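Local coordinates for EH1AB1 (Metagenome, PDB 6I8F), which hydrolyses esters, probably through a serine nucleophile of the alpha/beta hydrolase fold, at residues 40-43 with 44-47; 241-245 with 246-250. All coordinates share one frame; numbering follows the deposited sequence.

Contact 1: 40-43 with 44-47; sequences TLPH and AVGR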
loop_
_atom_site.group_PDB
_atom_site.type_symbol
_atom_site.label_atom_id
_atom_site.label_comp_id
_atom_site.label_asym_id
_atom_site.label_seq_id
_atom_site.Cartn_x
_atom_site.Cartn_y
_atom_site.Cartn_z
ATOM N N THR A 40 -25.939 -19.188 -21.689
ATOM C CA THR A 40 -26.791 -19.710 -22.761
ATOM C C THR A 40 -26.415 -19.089 -24.109
ATOM O O THR A 40 -26.871 -19.549 -25.150
ATOM C CB THR A 40 -28.272 -19.439 -22.469
ATOM O OG1 THR A 40 -28.505 -18.036 -22.608
ATOM C CG2 THR A 40 -28.699 -19.885 -21.088
ATOM N N LEU A 41 -25.604 -18.026 -24.088
ATOM C CA LEU A 41 -25.314 -17.268 -25.291
ATOM C C LEU A 41 -24.025 -17.769 -25.933
ATOM O O LEU A 41 -23.113 -18.216 -25.238
ATOM C CB LEU A 41 -25.201 -15.784 -24.931
ATOM C CG LEU A 41 -26.441 -15.171 -24.283
ATOM C CD1 LEU A 41 -26.207 -13.701 -23.966
ATOM C CD2 LEU A 41 -27.667 -15.345 -25.171
ATOM N N PRO A 42 -23.918 -17.692 -27.281
ATOM C CA PRO A 42 -22.632 -17.810 -27.967
ATOM C C PRO A 42 -21.641 -16.775 -27.402
ATOM O O PRO A 42 -22.076 -15.716 -26.917
ATOM C CB PRO A 42 -22.943 -17.500 -29.439
ATOM C CG PRO A 42 -24.445 -17.690 -29.579
ATOM C CD PRO A 42 -25.032 -17.434 -28.208
ATOM N N HIS A 43 -20.338 -17.072 -27.470
ATOM C CA HIS A 43 -19.339 -16.239 -26.802
ATOM C C HIS A 43 -19.289 -14.846 -27.443
ATOM O O HIS A 43 -19.188 -13.866 -26.721
ATOM C CB HIS A 43 -17.971 -16.938 -26.732
ATOM C CG HIS A 43 -17.948 -18.060 -25.750
ATOM N ND1 HIS A 43 -18.350 -19.341 -26.085
ATOM C CD2 HIS A 43 -17.623 -18.099 -24.437
ATOM C CE1 HIS A 43 -18.253 -20.125 -25.028
ATOM N NE2 HIS A 43 -17.801 -19.389 -24.002
ATOM N N ALA A 44 -19.390 -14.758 -28.775
ATOM C CA ALA A 44 -19.292 -13.455 -29.466
ATOM C C ALA A 44 -20.489 -12.562 -29.102
ATOM O O ALA A 44 -20.345 -11.347 -29.002
ATOM C CB ALA A 44 -19.179 -13.640 -30.956
ATOM N N VAL A 45 -21.653 -13.180 -28.874
ATOM C CA VAL A 45 -22.891 -12.482 -28.533
ATOM C C VAL A 45 -22.817 -11.990 -27.084
ATOM O O VAL A 45 -23.115 -10.825 -26.792
ATOM C CB VAL A 45 -24.117 -13.395 -28.744
ATOM C CG1 VAL A 45 -25.398 -12.775 -28.201
ATOM C CG2 VAL A 45 -24.279 -13.771 -30.213
ATOM N N GLY A 46 -22.476 -12.913 -26.183
ATOM C CA GLY A 46 -22.322 -12.622 -24.775
ATOM C C GLY A 46 -21.261 -11.559 -24.542
ATOM O O GLY A 46 -21.446 -10.679 -23.706
ATOM N N ARG A 47 -20.151 -11.659 -25.291
ATOM C CA ARG A 47 -19.036 -10.725 -25.193
ATOM C C ARG A 47 -19.552 -9.308 -25.466
ATOM O O ARG A 47 -19.302 -8.394 -24.699
ATOM C CB ARG A 47 -17.912 -11.114 -26.161
ATOM C CG ARG A 47 -16.848 -10.043 -26.364
ATOM C CD ARG A 47 -15.790 -10.453 -27.377
ATOM N NE ARG A 47 -15.199 -11.726 -27.011
ATOM C CZ ARG A 47 -14.876 -12.717 -27.851
ATOM N NH1 ARG A 47 -15.197 -12.674 -29.138
ATOM N NH2 ARG A 47 -14.211 -13.756 -27.376
#

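Contact 2: 241-245 with 246-250; sequences TDLTD and LRLSP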
loop_
_atom_site.group_PDB
_atom_site.type_symbol
_atom_site.label_atom_id
_atom_site.label_comp_id
_atom_site.label_asym_id
_atom_site.label_seq_id
_atom_site.Cartn_x
_atom_site.Cartn_y
_atom_site.Cartn_z
ATOM N N THR A 241 -4.751 -29.730 -20.533
ATOM C CA THR A 241 -3.726 -28.771 -20.147
ATOM C C THR A 241 -3.367 -29.094 -18.695
ATOM O O THR A 241 -4.247 -29.322 -17.881
ATOM C CB THR A 241 -4.169 -27.313 -20.342
ATOM O OG1 THR A 241 -4.578 -27.143 -21.700
ATOM C CG2 THR A 241 -3.067 -26.317 -20.037
ATOM N N ASP A 242 -2.073 -29.169 -18.400
ATOM C CA ASP A 242 -1.611 -29.303 -17.030
ATOM C C ASP A 242 -1.949 -28.001 -16.288
ATOM O O ASP A 242 -1.466 -26.932 -16.653
ATOM C CB ASP A 242 -0.108 -29.589 -16.975
ATOM C CG ASP A 242 0.383 -29.951 -15.585
ATOM O OD1 ASP A 242 -0.320 -29.631 -14.592
ATOM O OD2 ASP A 242 1.461 -30.560 -15.502
ATOM N N LEU A 243 -2.754 -28.107 -15.234
ATOM C CA LEU A 243 -3.253 -26.940 -14.534
ATOM C C LEU A 243 -2.216 -26.392 -13.542
ATOM O O LEU A 243 -2.468 -25.380 -12.902
ATOM C CB LEU A 243 -4.561 -27.307 -13.836
ATOM C CG LEU A 243 -5.718 -27.663 -14.764
ATOM C CD1 LEU A 243 -6.986 -27.877 -13.966
ATOM C CD2 LEU A 243 -5.936 -26.596 -15.823
ATOM N N THR A 244 -1.051 -27.037 -13.446
ATOM C CA THR A 244 0.072 -26.516 -12.685
ATOM C C THR A 244 0.995 -25.707 -13.603
ATOM O O THR A 244 1.976 -25.142 -13.137
ATOM C CB THR A 244 0.877 -27.631 -12.005
ATOM O OG1 THR A 244 1.471 -28.433 -13.023
ATOM C CG2 THR A 244 0.053 -28.491 -11.075
ATOM N N ASP A 245 0.690 -25.672 -14.907
ATOM C CA ASP A 245 1.347 -24.755 -15.821
ATOM C C ASP A 245 1.397 -23.369 -15.155
ATOM O O ASP A 245 0.365 -22.841 -14.734
ATOM C CB ASP A 245 0.619 -24.686 -17.167
ATOM C CG ASP A 245 1.401 -23.979 -18.259
ATOM O OD1 ASP A 245 1.664 -22.770 -18.113
ATOM O OD2 ASP A 245 1.723 -24.636 -19.265
ATOM N N LEU A 246 2.596 -22.792 -15.067
ATOM C CA LEU A 246 2.788 -21.511 -14.357
ATOM C C LEU A 246 2.113 -20.346 -15.106
ATOM O O LEU A 246 1.937 -19.285 -14.530
ATOM C CB LEU A 246 4.284 -21.240 -14.170
ATOM C CG LEU A 246 5.034 -22.239 -13.292
ATOM C CD1 LEU A 246 6.501 -21.874 -13.216
ATOM C CD2 LEU A 246 4.428 -22.323 -11.903
ATOM N N ARG A 247 1.760 -20.525 -16.384
ATOM C CA ARG A 247 0.987 -19.503 -17.103
ATOM C C ARG A 247 -0.474 -19.514 -16.645
ATOM O O ARG A 247 -1.173 -18.532 -16.848
ATOM C CB ARG A 247 1.066 -19.683 -18.617
ATOM C CG ARG A 247 2.450 -19.416 -19.197
ATOM C CD ARG A 247 2.592 -19.983 -20.595
ATOM N NE ARG A 247 2.393 -21.431 -20.613
ATOM C CZ ARG A 247 2.398 -22.184 -21.714
ATOM N NH1 ARG A 247 2.613 -21.625 -22.889
ATOM N NH2 ARG A 247 2.163 -23.486 -21.633
ATOM N N LEU A 248 -0.931 -20.619 -16.044
ATOM C CA LEU A 248 -2.276 -20.690 -15.452
ATOM C C LEU A 248 -2.231 -20.511 -13.931
ATOM O O LEU A 248 -3.248 -20.209 -13.317
ATOM C CB LEU A 248 -2.894 -22.057 -15.763
ATOM C CG LEU A 248 -3.276 -22.344 -17.211
ATOM C CD1 LEU A 248 -3.690 -23.803 -17.355
ATOM C CD2 LEU A 248 -4.402 -21.438 -17.676
ATOM N N SER A 249 -1.087 -20.838 -13.324
ATOM C CA SER A 249 -0.965 -20.999 -11.881
ATOM C C SER A 249 0.350 -20.396 -11.403
ATOM O O SER A 249 1.210 -21.107 -10.879
ATOM C CB SER A 249 -1.090 -22.460 -11.510
ATOM O OG SER A 249 -2.405 -22.925 -11.773
ATOM N N PRO A 250 0.560 -19.068 -11.578
ATOM C CA PRO A 250 1.836 -18.452 -11.218
ATOM C C PRO A 250 2.175 -18.551 -9.720
ATOM O O PRO A 250 3.359 -18.474 -9.360
ATOM C CB PRO A 250 1.684 -16.990 -11.680
ATOM C CG PRO A 250 0.179 -16.758 -11.753
ATOM C CD PRO A 250 -0.396 -18.103 -12.152
#

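Contact 1: 40-43 with 44-47
Val45 turns CG1 anti to its backbone N (chi1 171°), which leaves CG2 anti to the carbonyl carbon and lays it alongside the ring of Pro42. The proline CG and the valine CG2 are 4.0 Å apart, and the two side chains point the same way, flank to flank. Leu41 uses the opposite choice, CG anti to its carbonyl carbon (chi1 -59°), and carries CD1 over the backbone of Gly46; CD1 of Leu41 lies 4.1 Å from Gly46 CA, and the same methyl reaches Val45 CG1 more loosely. With no side chain on Gly46, the leucine meets bare main chain there.

The backbone closes the first turn of a helix at the same place. Pro42 is its N-cap residue, and Pro42 O takes Gly46 N at 2.9 Å in a nearly straight bond (174°), while Val45 N adds only a weak one to the same oxygen. One residue on, Arg47 N donates to His43 O over 2.8 Å. The polar ends of His43 and Arg47 look elsewhere. His43 stacks its ring with that of Trp231 and bonds through NE2 to Trp231 O, whereas Arg47 forms a salt bridge with Glu138 and gives NE to Val106 O.

The contact is thus the N-terminal start of helix 43-55, at the surface, where the loop after helix 18-32 runs into it. Trp231 ties this start to helix 230-236, with its ring NE1 also bound to Leu41 O, and the loops around Val106 and Pro137 pack against His43.

Contact 2: 241-245 with 246-250
Asp245 OD1 is gripped twice by Arg247: the backbone N comes to its anti lone pair at 2.8 Å, and NE meets it on the syn side at 2.9 Å. Arg247 NH2 completes the pair with Asp245 OD2 at 2.7 Å and 178°, making a side-on, two-nitrogen salt bridge. Carboxylate and guanidinium are nearly coplanar, 21° apart, and the added backbone bond helps fix the rotation of the acid. Asp245 CG stands anti to the backbone N (chi1 -168°), which brings the carboxylate round to the Arg247 backbone N and guanidinium; the bend of the arginine at chi3 turns NE and NH2 back to it.

On the main chain, Asp245 O receives Leu248 N at 2.9 Å, together with a weak bond from Ser249 N. Ser249 OG donates to Leu243 O over 2.7 Å and is also bonded by Ser208 N, a second partner that links the turn to a neighbouring loop. Leu248 CD1 packs against Thr241 CG2 (3.7 Å) and Leu243 CD2 (3.9 Å); Tyr236 and Trp233 of helix 230-236 touch Leu248 and Leu243 respectively.

Earlier in the chain, Asp242 OD1 accepts both N and OG1 of Thr244 from one face of its carboxylate. The bond from Thr244 N makes an Asx turn; separately, Asp245 N to Asp242 O closes a type I beta turn, in the loop joining helix 230-236 to strand 262-267 of the alpha/beta hydrolase fold.

Overall arrangement
Contact 1 and contact 2 are separate local contacts, with centres 26 Å apart and nearest atoms about 15 Å apart, so neither touches the other. Helix 230-236 is the common neighbour of both, meeting the start of helix 43-55 and the turn 241-250 through different aromatic residues. Their centres lie about 21 Å and 18 Å from the centre of the chain. The probable catalytic triad, Ser175, His300 and Asp270, belongs to neither. Contact 2 nevertheless borders helix 176-190, which follows the probable nucleophile elbow, through Arg247 and Pro250 on Val183. In contact 1 the Arg47 side chain is about 6 Å from a bound di(hydroxyethyl)ether.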